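Local coordinates for putative type VI secretion protein (Escherichia coli, PDB 6SKI) that probably hydrolyses phospholipids as a type VI secretion effector of the Tle1 family, a toxin carried by the VgrG spike, at residues R33-F42 with N106-K116; T344-A355 with Q398-F406. One frame throughout, in Å; residues are numbered along the deposited sequence.

Interaction 1: residues R33-F42 with N106-K116; sequences RGVTLTIGIF and NILYHPDQVLK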
loop_
_atom_site.group_PDB
_atom_site.type_symbol
_atom_site.label_atom_id
_atom_site.label_comp_id
_atom_site.label_asym_id
_atom_site.label_seq_id
_atom_site.Cartn_x
_atom_site.Cartn_y
_atom_site.Cartn_z
ATOM N N ARG A 33 -5.484 -21.503 29.096
ATOM C CA ARG A 33 -5.907 -21.603 27.708
ATOM C C ARG A 33 -4.719 -21.396 26.785
ATOM O O ARG A 33 -3.743 -20.736 27.138
ATOM C CB ARG A 33 -6.951 -20.538 27.392
ATOM C CG ARG A 33 -8.393 -20.941 27.536
ATOM C CD ARG A 33 -9.248 -19.725 27.247
ATOM N NE ARG A 33 -8.997 -18.669 28.220
ATOM C CZ ARG A 33 -9.362 -17.402 28.066
ATOM N NH1 ARG A 33 -9.993 -17.020 26.968
ATOM N NH2 ARG A 33 -9.092 -16.515 29.011
ATOM N N GLY A 34 -4.803 -21.966 25.590
ATOM C CA GLY A 34 -3.919 -21.609 24.497
ATOM C C GLY A 34 -4.714 -20.867 23.435
ATOM O O GLY A 34 -5.556 -21.457 22.758
ATOM N N VAL A 35 -4.440 -19.571 23.308
ATOM C CA VAL A 35 -5.185 -18.714 22.394
ATOM C C VAL A 35 -4.343 -18.447 21.153
ATOM O O VAL A 35 -3.153 -18.127 21.252
ATOM C CB VAL A 35 -5.633 -17.410 23.080
ATOM C CG1 VAL A 35 -6.238 -17.724 24.433
ATOM C CG2 VAL A 35 -4.494 -16.427 23.237
ATOM N N THR A 36 -4.937 -18.667 19.985
ATOM C CA THR A 36 -4.305 -18.293 18.726
ATOM C C THR A 36 -4.544 -16.813 18.476
ATOM O O THR A 36 -5.668 -16.401 18.181
ATOM C CB THR A 36 -4.858 -19.133 17.582
ATOM O OG1 THR A 36 -5.052 -20.479 18.029
ATOM C CG2 THR A 36 -3.900 -19.126 16.410
ATOM N N LEU A 37 -3.498 -16.010 18.583
ATOM C CA LEU A 37 -3.606 -14.573 18.387
ATOM C C LEU A 37 -3.153 -14.231 16.977
ATOM O O LEU A 37 -2.012 -14.513 16.600
ATOM C CB LEU A 37 -2.780 -13.814 19.421
ATOM C CG LEU A 37 -2.852 -12.293 19.340
ATOM C CD1 LEU A 37 -4.268 -11.808 19.539
ATOM C CD2 LEU A 37 -1.948 -11.700 20.384
ATOM N N THR A 38 -4.045 -13.626 16.205
ATOM C CA THR A 38 -3.747 -13.185 14.853
ATOM C C THR A 38 -3.606 -11.673 14.845
ATOM O O THR A 38 -4.490 -10.962 15.331
ATOM C CB THR A 38 -4.841 -13.614 13.880
ATOM O OG1 THR A 38 -5.342 -14.898 14.263
ATOM C CG2 THR A 38 -4.291 -13.689 12.476
ATOM N N ILE A 39 -2.501 -11.184 14.297
ATOM C CA ILE A 39 -2.261 -9.756 14.166
ATOM C C ILE A 39 -2.500 -9.382 12.714
ATOM O O ILE A 39 -1.801 -9.865 11.815
ATOM C CB ILE A 39 -0.847 -9.370 14.620
ATOM C CG1 ILE A 39 -0.519 -10.047 15.951
ATOM C CG2 ILE A 39 -0.727 -7.864 14.736
ATOM C CD1 ILE A 39 0.836 -9.689 16.501
ATOM N N GLY A 40 -3.492 -8.531 12.485
ATOM C CA GLY A 40 -3.789 -8.074 11.148
ATOM C C GLY A 40 -2.892 -6.927 10.758
ATOM O O GLY A 40 -2.988 -5.836 11.323
ATOM N N ILE A 41 -2.011 -7.162 9.794
ATOM C CA ILE A 41 -1.047 -6.167 9.348
ATOM C C ILE A 41 -1.605 -5.535 8.087
ATOM O O ILE A 41 -1.885 -6.232 7.106
ATOM C CB ILE A 41 0.335 -6.784 9.099
ATOM C CG1 ILE A 41 0.635 -7.845 10.152
ATOM C CG2 ILE A 41 1.397 -5.718 9.157
ATOM C CD1 ILE A 41 1.012 -7.270 11.487
ATOM N N PHE A 42 -1.778 -4.219 8.116
ATOM C CA PHE A 42 -2.445 -3.494 7.043
ATOM C C PHE A 42 -1.483 -2.440 6.521
ATOM O O PHE A 42 -1.308 -1.389 7.144
ATOM C CB PHE A 42 -3.743 -2.865 7.540
ATOM C CG PHE A 42 -4.816 -3.865 7.838
ATOM C CD1 PHE A 42 -5.033 -4.297 9.129
ATOM C CD2 PHE A 42 -5.618 -4.363 6.832
ATOM C CE1 PHE A 42 -6.011 -5.214 9.406
ATOM C CE2 PHE A 42 -6.602 -5.278 7.109
ATOM C CZ PHE A 42 -6.796 -5.704 8.395
ATOM N N ASN A 106 -9.086 -2.575 7.413
ATOM C CA ASN A 106 -8.705 -2.307 8.794
ATOM C C ASN A 106 -9.929 -2.009 9.648
ATOM O O ASN A 106 -10.070 -2.532 10.758
ATOM C CB ASN A 106 -7.708 -1.149 8.839
ATOM C CG ASN A 106 -7.071 -0.980 10.196
ATOM O OD1 ASN A 106 -6.190 -1.743 10.582
ATOM N ND2 ASN A 106 -7.510 0.031 10.930
ATOM N N ILE A 107 -10.829 -1.162 9.144
ATOM C CA ILE A 107 -12.045 -0.834 9.884
ATOM C C ILE A 107 -12.913 -2.070 10.080
ATOM O O ILE A 107 -13.591 -2.205 11.105
ATOM C CB ILE A 107 -12.819 0.289 9.162
ATOM C CG1 ILE A 107 -12.000 1.580 9.127
ATOM C CG2 ILE A 107 -14.161 0.533 9.822
ATOM C CD1 ILE A 107 -11.213 1.851 10.385
ATOM N N LEU A 108 -12.882 -3.003 9.131
ATOM C CA LEU A 108 -13.751 -4.169 9.169
ATOM C C LEU A 108 -13.090 -5.394 9.775
ATOM O O LEU A 108 -13.798 -6.324 10.173
ATOM C CB LEU A 108 -14.232 -4.519 7.758
ATOM C CG LEU A 108 -15.319 -3.631 7.165
ATOM C CD1 LEU A 108 -15.559 -4.007 5.720
ATOM C CD2 LEU A 108 -16.592 -3.758 7.969
ATOM N N TYR A 109 -11.764 -5.424 9.833
ATOM C CA TYR A 109 -11.059 -6.483 10.539
ATOM C C TYR A 109 -11.560 -6.550 11.971
ATOM O O TYR A 109 -11.491 -5.559 12.703
ATOM C CB TYR A 109 -9.560 -6.208 10.511
ATOM C CG TYR A 109 -8.686 -7.370 10.905
ATOM C CD1 TYR A 109 -8.374 -8.365 9.999
ATOM C CD2 TYR A 109 -8.159 -7.461 12.181
ATOM C CE1 TYR A 109 -7.565 -9.414 10.355
ATOM C CE2 TYR A 109 -7.351 -8.508 12.545
ATOM C CZ TYR A 109 -7.059 -9.483 11.628
ATOM O OH TYR A 109 -6.254 -10.536 11.983
ATOM N N HIS A 110 -12.080 -7.703 12.359
ATOM C CA HIS A 110 -12.659 -7.835 13.684
ATOM C C HIS A 110 -11.574 -7.687 14.744
ATOM O O HIS A 110 -10.622 -8.477 14.764
ATOM C CB HIS A 110 -13.354 -9.184 13.829
ATOM C CG HIS A 110 -13.999 -9.384 15.162
ATOM N ND1 HIS A 110 -13.626 -10.388 16.027
ATOM C CD2 HIS A 110 -14.987 -8.700 15.785
ATOM C CE1 HIS A 110 -14.358 -10.317 17.123
ATOM N NE2 HIS A 110 -15.193 -9.301 17.002
ATOM N N PRO A 111 -11.671 -6.697 15.629
ATOM C CA PRO A 111 -10.687 -6.580 16.707
ATOM C C PRO A 111 -11.133 -7.272 17.984
ATOM O O PRO A 111 -12.311 -7.219 18.350
ATOM C CB PRO A 111 -10.581 -5.066 16.889
ATOM C CG PRO A 111 -11.988 -4.607 16.657
ATOM C CD PRO A 111 -12.600 -5.555 15.632
ATOM N N ASP A 112 -10.206 -7.930 18.665
ATOM C CA ASP A 112 -10.461 -8.492 19.982
ATOM C C ASP A 112 -9.738 -7.646 21.018
ATOM O O ASP A 112 -8.547 -7.361 20.869
ATOM C CB ASP A 112 -10.000 -9.946 20.058
ATOM C CG ASP A 112 -11.028 -10.907 19.502
ATOM O OD1 ASP A 112 -12.093 -11.071 20.131
ATOM O OD2 ASP A 112 -10.778 -11.493 18.429
ATOM N N GLN A 113 -10.462 -7.231 22.059
ATOM C CA GLN A 113 -9.877 -6.404 23.109
ATOM C C GLN A 113 -9.811 -7.165 24.427
ATOM O O GLN A 113 -8.719 -7.353 24.963
ATOM C CB GLN A 113 -10.672 -5.106 23.251
ATOM C CG GLN A 113 -10.284 -4.036 22.255
ATOM C CD GLN A 113 -10.969 -2.719 22.529
ATOM O OE1 GLN A 113 -12.029 -2.677 23.149
ATOM N NE2 GLN A 113 -10.367 -1.631 22.067
ATOM N N VAL A 114 -10.935 -7.646 24.945
ATOM C CA VAL A 114 -10.970 -8.461 26.151
ATOM C C VAL A 114 -11.491 -9.835 25.765
ATOM O O VAL A 114 -12.575 -9.953 25.181
ATOM C CB VAL A 114 -11.847 -7.825 27.242
ATOM C CG1 VAL A 114 -12.145 -8.835 28.332
ATOM C CG2 VAL A 114 -11.170 -6.601 27.820
ATOM N N LEU A 115 -10.727 -10.871 26.087
ATOM C CA LEU A 115 -11.127 -12.204 25.680
ATOM C C LEU A 115 -12.195 -12.749 26.618
ATOM O O LEU A 115 -12.310 -12.350 27.778
ATOM C CB LEU A 115 -9.928 -13.149 25.646
ATOM C CG LEU A 115 -8.706 -12.648 24.882
ATOM C CD1 LEU A 115 -7.649 -13.728 24.812
ATOM C CD2 LEU A 115 -9.105 -12.188 23.496
ATOM N N LYS A 116 -12.989 -13.672 26.090
ATOM C CA LYS A 116 -14.020 -14.314 26.882
ATOM C C LYS A 116 -13.412 -15.442 27.709
ATOM O O LYS A 116 -12.243 -15.801 27.559
ATOM C CB LYS A 116 -15.134 -14.836 25.981
ATOM C CG LYS A 116 -15.475 -13.896 24.841
ATOM C CD LYS A 116 -16.963 -13.855 24.566
ATOM C CE LYS A 116 -17.386 -12.471 24.114
ATOM N NZ LYS A 116 -16.832 -11.406 24.995
#

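Interaction 2: residues T344-A355 with Q398-F406; sequences TREMDTRVYRKA and QKQVGAAVF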
loop_
_atom_site.group_PDB
_atom_site.type_symbol
_atom_site.label_atom_id
_atom_site.label_comp_id
_atom_site.label_asym_id
_atom_site.label_seq_id
_atom_site.Cartn_x
_atom_site.Cartn_y
_atom_site.Cartn_z
ATOM N N THR A 344 -1.709 28.722 -42.852
ATOM C CA THR A 344 -1.920 27.280 -42.791
ATOM C C THR A 344 -3.078 26.932 -41.865
ATOM O O THR A 344 -3.187 27.460 -40.754
ATOM C CB THR A 344 -0.643 26.585 -42.318
ATOM O OG1 THR A 344 0.417 26.848 -43.243
ATOM C CG2 THR A 344 -0.853 25.082 -42.217
ATOM N N ARG A 345 -3.943 26.032 -42.326
ATOM C CA ARG A 345 -5.073 25.576 -41.529
ATOM C C ARG A 345 -4.578 24.658 -40.421
ATOM O O ARG A 345 -3.728 23.794 -40.653
ATOM C CB ARG A 345 -6.084 24.839 -42.405
ATOM C CG ARG A 345 -6.361 25.507 -43.733
ATOM C CD ARG A 345 -7.279 24.655 -44.597
ATOM N NE ARG A 345 -7.152 24.965 -46.019
ATOM C CZ ARG A 345 -7.524 26.111 -46.583
ATOM N NH1 ARG A 345 -7.361 26.289 -47.887
ATOM N NH2 ARG A 345 -8.070 27.077 -45.855
ATOM N N GLU A 346 -5.111 24.852 -39.213
ATOM C CA GLU A 346 -4.683 24.047 -38.074
ATOM C C GLU A 346 -4.917 22.562 -38.312
ATOM O O GLU A 346 -4.160 21.725 -37.810
ATOM C CB GLU A 346 -5.418 24.502 -36.817
ATOM C CG GLU A 346 -4.921 25.816 -36.259
ATOM C CD GLU A 346 -6.044 26.654 -35.689
ATOM O OE1 GLU A 346 -7.161 26.118 -35.527
ATOM O OE2 GLU A 346 -5.819 27.851 -35.416
ATOM N N MET A 347 -5.944 22.218 -39.084
ATOM C CA MET A 347 -6.283 20.836 -39.383
ATOM C C MET A 347 -5.511 20.293 -40.574
ATOM O O MET A 347 -5.777 19.169 -41.010
ATOM C CB MET A 347 -7.784 20.711 -39.636
ATOM C CG MET A 347 -8.638 21.034 -38.427
ATOM S SD MET A 347 -10.121 20.021 -38.336
ATOM C CE MET A 347 -10.888 20.694 -36.866
ATOM N N ASP A 348 -4.575 21.065 -41.110
ATOM C CA ASP A 348 -3.704 20.635 -42.194
ATOM C C ASP A 348 -2.255 20.654 -41.732
ATOM O O ASP A 348 -1.346 21.037 -42.470
ATOM C CB ASP A 348 -3.897 21.509 -43.429
ATOM C CG ASP A 348 -3.808 20.719 -44.716
ATOM O OD1 ASP A 348 -2.708 20.220 -45.029
ATOM O OD2 ASP A 348 -4.835 20.594 -45.416
ATOM N N THR A 349 -2.034 20.237 -40.491
ATOM C CA THR A 349 -0.744 20.324 -39.832
ATOM C C THR A 349 -0.288 18.922 -39.450
ATOM O O THR A 349 -1.102 18.014 -39.267
ATOM C CB THR A 349 -0.841 21.230 -38.593
ATOM O OG1 THR A 349 -1.321 22.518 -38.990
ATOM C CG2 THR A 349 0.505 21.422 -37.946
ATOM N N ARG A 350 1.031 18.744 -39.346
ATOM C CA ARG A 350 1.571 17.443 -38.968
ATOM C C ARG A 350 1.101 17.034 -37.580
ATOM O O ARG A 350 0.786 15.861 -37.342
ATOM C CB ARG A 350 3.098 17.471 -39.019
ATOM C CG ARG A 350 3.749 16.138 -38.700
ATOM C CD ARG A 350 5.227 16.298 -38.392
ATOM N NE ARG A 350 5.474 17.295 -37.354
ATOM C CZ ARG A 350 5.451 17.034 -36.051
ATOM N NH1 ARG A 350 5.188 15.807 -35.622
ATOM N NH2 ARG A 350 5.690 17.999 -35.174
ATOM N N VAL A 351 1.045 17.986 -36.647
ATOM C CA VAL A 351 0.644 17.659 -35.283
ATOM C C VAL A 351 -0.819 17.235 -35.242
ATOM O O VAL A 351 -1.192 16.321 -34.497
ATOM C CB VAL A 351 0.936 18.839 -34.335
ATOM C CG1 VAL A 351 2.417 19.158 -34.346
ATOM C CG2 VAL A 351 0.131 20.061 -34.712
ATOM N N TYR A 352 -1.670 17.873 -36.050
ATOM C CA TYR A 352 -3.069 17.463 -36.103
ATOM C C TYR A 352 -3.216 16.070 -36.691
ATOM O O TYR A 352 -4.031 15.274 -36.216
ATOM C CB TYR A 352 -3.894 18.458 -36.912
ATOM C CG TYR A 352 -5.366 18.121 -36.902
ATOM C CD1 TYR A 352 -6.152 18.405 -35.798
ATOM C CD2 TYR A 352 -5.964 17.494 -37.984
ATOM C CE1 TYR A 352 -7.491 18.093 -35.778
ATOM C CE2 TYR A 352 -7.305 17.176 -37.972
ATOM C CZ TYR A 352 -8.063 17.480 -36.866
ATOM O OH TYR A 352 -9.402 17.167 -36.839
ATOM N N ARG A 353 -2.446 15.759 -37.731
ATOM C CA ARG A 353 -2.519 14.434 -38.329
ATOM C C ARG A 353 -2.046 13.372 -37.348
ATOM O O ARG A 353 -2.644 12.293 -37.250
ATOM C CB ARG A 353 -1.690 14.404 -39.610
ATOM C CG ARG A 353 -2.337 15.143 -40.763
ATOM C CD ARG A 353 -1.550 14.967 -42.046
ATOM N NE ARG A 353 -1.631 16.162 -42.880
ATOM C CZ ARG A 353 -0.678 17.083 -42.956
ATOM N NH1 ARG A 353 0.433 16.947 -42.247
ATOM N NH2 ARG A 353 -0.834 18.141 -43.739
ATOM N N LYS A 354 -0.997 13.678 -36.584
ATOM C CA LYS A 354 -0.518 12.745 -35.573
ATOM C C LYS A 354 -1.558 12.545 -34.479
ATOM O O LYS A 354 -1.814 11.414 -34.051
ATOM C CB LYS A 354 0.797 13.251 -34.983
ATOM C CG LYS A 354 1.357 12.382 -33.876
ATOM C CD LYS A 354 1.642 10.980 -34.372
ATOM C CE LYS A 354 2.544 10.233 -33.408
ATOM N NZ LYS A 354 3.659 11.092 -32.925
ATOM N N ALA A 355 -2.172 13.635 -34.017
ATOM C CA ALA A 355 -3.177 13.524 -32.968
ATOM C C ALA A 355 -4.394 12.745 -33.447
ATOM O O ALA A 355 -4.969 11.958 -32.690
ATOM C CB ALA A 355 -3.583 14.913 -32.480
ATOM N N GLN A 398 3.648 33.972 -38.383
ATOM C CA GLN A 398 3.825 32.584 -37.988
ATOM C C GLN A 398 3.016 32.266 -36.738
ATOM O O GLN A 398 2.819 33.113 -35.862
ATOM C CB GLN A 398 5.303 32.266 -37.745
ATOM C CG GLN A 398 6.117 32.166 -39.020
ATOM C CD GLN A 398 7.229 31.149 -38.925
ATOM O OE1 GLN A 398 8.015 31.157 -37.978
ATOM N NE2 GLN A 398 7.301 30.260 -39.908
ATOM N N LYS A 399 2.581 31.014 -36.655
ATOM C CA LYS A 399 1.799 30.529 -35.530
ATOM C C LYS A 399 2.400 29.222 -35.043
ATOM O O LYS A 399 2.914 28.431 -35.835
ATOM C CB LYS A 399 0.329 30.308 -35.919
ATOM C CG LYS A 399 0.103 29.050 -36.746
ATOM C CD LYS A 399 -1.059 29.170 -37.709
ATOM C CE LYS A 399 -2.329 29.598 -37.011
ATOM N NZ LYS A 399 -3.501 29.472 -37.919
ATOM N N GLN A 400 2.340 29.001 -33.740
ATOM C CA GLN A 400 2.634 27.695 -33.174
ATOM C C GLN A 400 1.318 26.950 -33.024
ATOM O O GLN A 400 0.413 27.414 -32.318
ATOM C CB GLN A 400 3.348 27.804 -31.828
ATOM C CG GLN A 400 4.006 26.501 -31.403
ATOM C CD GLN A 400 4.351 26.465 -29.935
ATOM O OE1 GLN A 400 3.650 27.043 -29.107
ATOM N NE2 GLN A 400 5.436 25.780 -29.599
ATOM N N VAL A 401 1.208 25.815 -33.705
ATOM C CA VAL A 401 0.036 24.955 -33.655
ATOM C C VAL A 401 0.432 23.684 -32.922
ATOM O O VAL A 401 1.377 22.993 -33.321
ATOM C CB VAL A 401 -0.497 24.637 -35.058
ATOM C CG1 VAL A 401 -1.413 23.429 -35.013
ATOM C CG2 VAL A 401 -1.224 25.833 -35.628
ATOM N N GLY A 402 -0.271 23.395 -31.843
ATOM C CA GLY A 402 -0.100 22.153 -31.110
ATOM C C GLY A 402 -1.382 21.351 -31.153
ATOM O O GLY A 402 -2.473 21.913 -31.177
ATOM N N ALA A 403 -1.241 20.038 -31.185
ATOM C CA ALA A 403 -2.384 19.142 -31.192
ATOM C C ALA A 403 -2.163 18.036 -30.179
ATOM O O ALA A 403 -1.028 17.591 -29.963
ATOM C CB ALA A 403 -2.623 18.547 -32.579
ATOM N N ALA A 404 -3.249 17.621 -29.534
ATOM C CA ALA A 404 -3.212 16.481 -28.629
ATOM C C ALA A 404 -4.554 15.768 -28.669
ATOM O O ALA A 404 -5.522 16.260 -29.245
ATOM C CB ALA A 404 -2.871 16.908 -27.201
ATOM N N VAL A 405 -4.600 14.584 -28.073
ATOM C CA VAL A 405 -5.850 13.850 -27.902
ATOM C C VAL A 405 -6.338 14.052 -26.475
ATOM O O VAL A 405 -5.625 13.745 -25.516
ATOM C CB VAL A 405 -5.673 12.360 -28.219
ATOM C CG1 VAL A 405 -7.008 11.653 -28.158
ATOM C CG2 VAL A 405 -5.054 12.195 -29.578
ATOM N N PHE A 406 -7.552 14.569 -26.335
ATOM C CA PHE A 406 -8.140 14.884 -25.044
ATOM C C PHE A 406 -9.321 13.967 -24.760
ATOM O O PHE A 406 -10.150 13.708 -25.637
ATOM C CB PHE A 406 -8.602 16.338 -25.000
ATOM C CG PHE A 406 -8.494 16.967 -23.646
ATOM C CD1 PHE A 406 -7.261 17.149 -23.051
ATOM C CD2 PHE A 406 -9.623 17.378 -22.971
ATOM C CE1 PHE A 406 -7.158 17.730 -21.809
ATOM C CE2 PHE A 406 -9.526 17.954 -21.727
ATOM C CZ PHE A 406 -8.291 18.132 -21.149
#

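Interaction 1: residues R33-F42 with N106-K116
Phe42 and Tyr109 meet in an offset edge-to-face pair where strand 22-43, a central strand of the mixed sheet of the alpha/beta-hydrolase-like fold, passes the end of helix 101-108. The aromatic evidence is clear: the ring planes stand at 80°, the centroids lie 5.2 Å apart, and the Phe42 edge, led by CZ and CE1, turns toward the Tyr109 face. The Tyr109 ring reaches back to the strand because chi1 (-166°) sets CG trans to the amide nitrogen. One face of Phe42 is taken by a CH-pi contact: CA of Asn106 sits 3.9 Å from the centroid of the Phe42 ring and only 8° off its normal.

Close backbone packing forms the next group. Gly40 comes obliquely to the phenol, its CA 3.6 Å from CZ of Tyr109. The hydroxyl makes a poor angle with Gly40 N and bonds instead to Asp192 on strand 184-195.

At the far end the contact is polar and apolar by turns. Arg33 bends at chi3 and reaches toward the backbone of Lys116, and its NH1 is hydrogen-bonded to Gln119 O. Beside it, Val35 CG1 meets Leu115 CD1 at 4.3 Å.

Interaction 2: residues T344-A355 with Q398-F406
Val351 has CG1 anti to its carbonyl carbon (chi1 -60°), leaving CG2 between backbone N and carbonyl carbon, while Val401 holds CG1 anti to its own N (chi1 162°); these torsions bring Val351 CG2 within 3.7 Å of Val401 CG1. The motif is a helix laid along a three-stranded antiparallel sheet: helix 350-355 runs over the middle strand, 398-409, with N-to-C directions 2° apart and short-segment axes 6.9 Å apart at closest.

Small residues accompany this close approach. Ala355 CB touches Ala403 CB at 3.8 Å, and the Ala403 methyl also lies against the backbone carbonyl of Val351. Farther along, Val405 CG2 packs beside the carbonyl of Ala355.

Before the helix, the turn brings Thr349 CG2 onto Val401 CG1, while the other branch of Val401, CG2, meets Glu346 CG at 3.8 Å. Glu346 thus lays its aliphatic part on the strand, and its OE2 bonds to Ser383 OG on strand 376-386. The same OE2 forms a long salt bridge to Lys399. Finally, Lys399 NZ donates a weak hydrogen bond to Thr344 O at 3.5 Å.

In the fold
Interactions 1 and 2 are both largely buried, yet they lie on opposite sides of the chain's centre, with centres about 61 Å apart and nearest atoms about 35 Å apart. They share no secondary-structure element: 33-42 belongs to the seven-strand mixed sheet, whereas 398-406 lies on the middle strand of a separate three-strand antiparallel sheet. Each sets a strand against a segment that is partly helical, in interaction 1 only its first residues. Interaction 1 relies on an aromatic pair between the strand and the residue just after the helix, then follows a loop along the strand. Interaction 2 sets aliphatic side chains under the helix itself, with charged groups gathered beside the preceding turn. The surface areas buried, 420 and 447 Å², are similar.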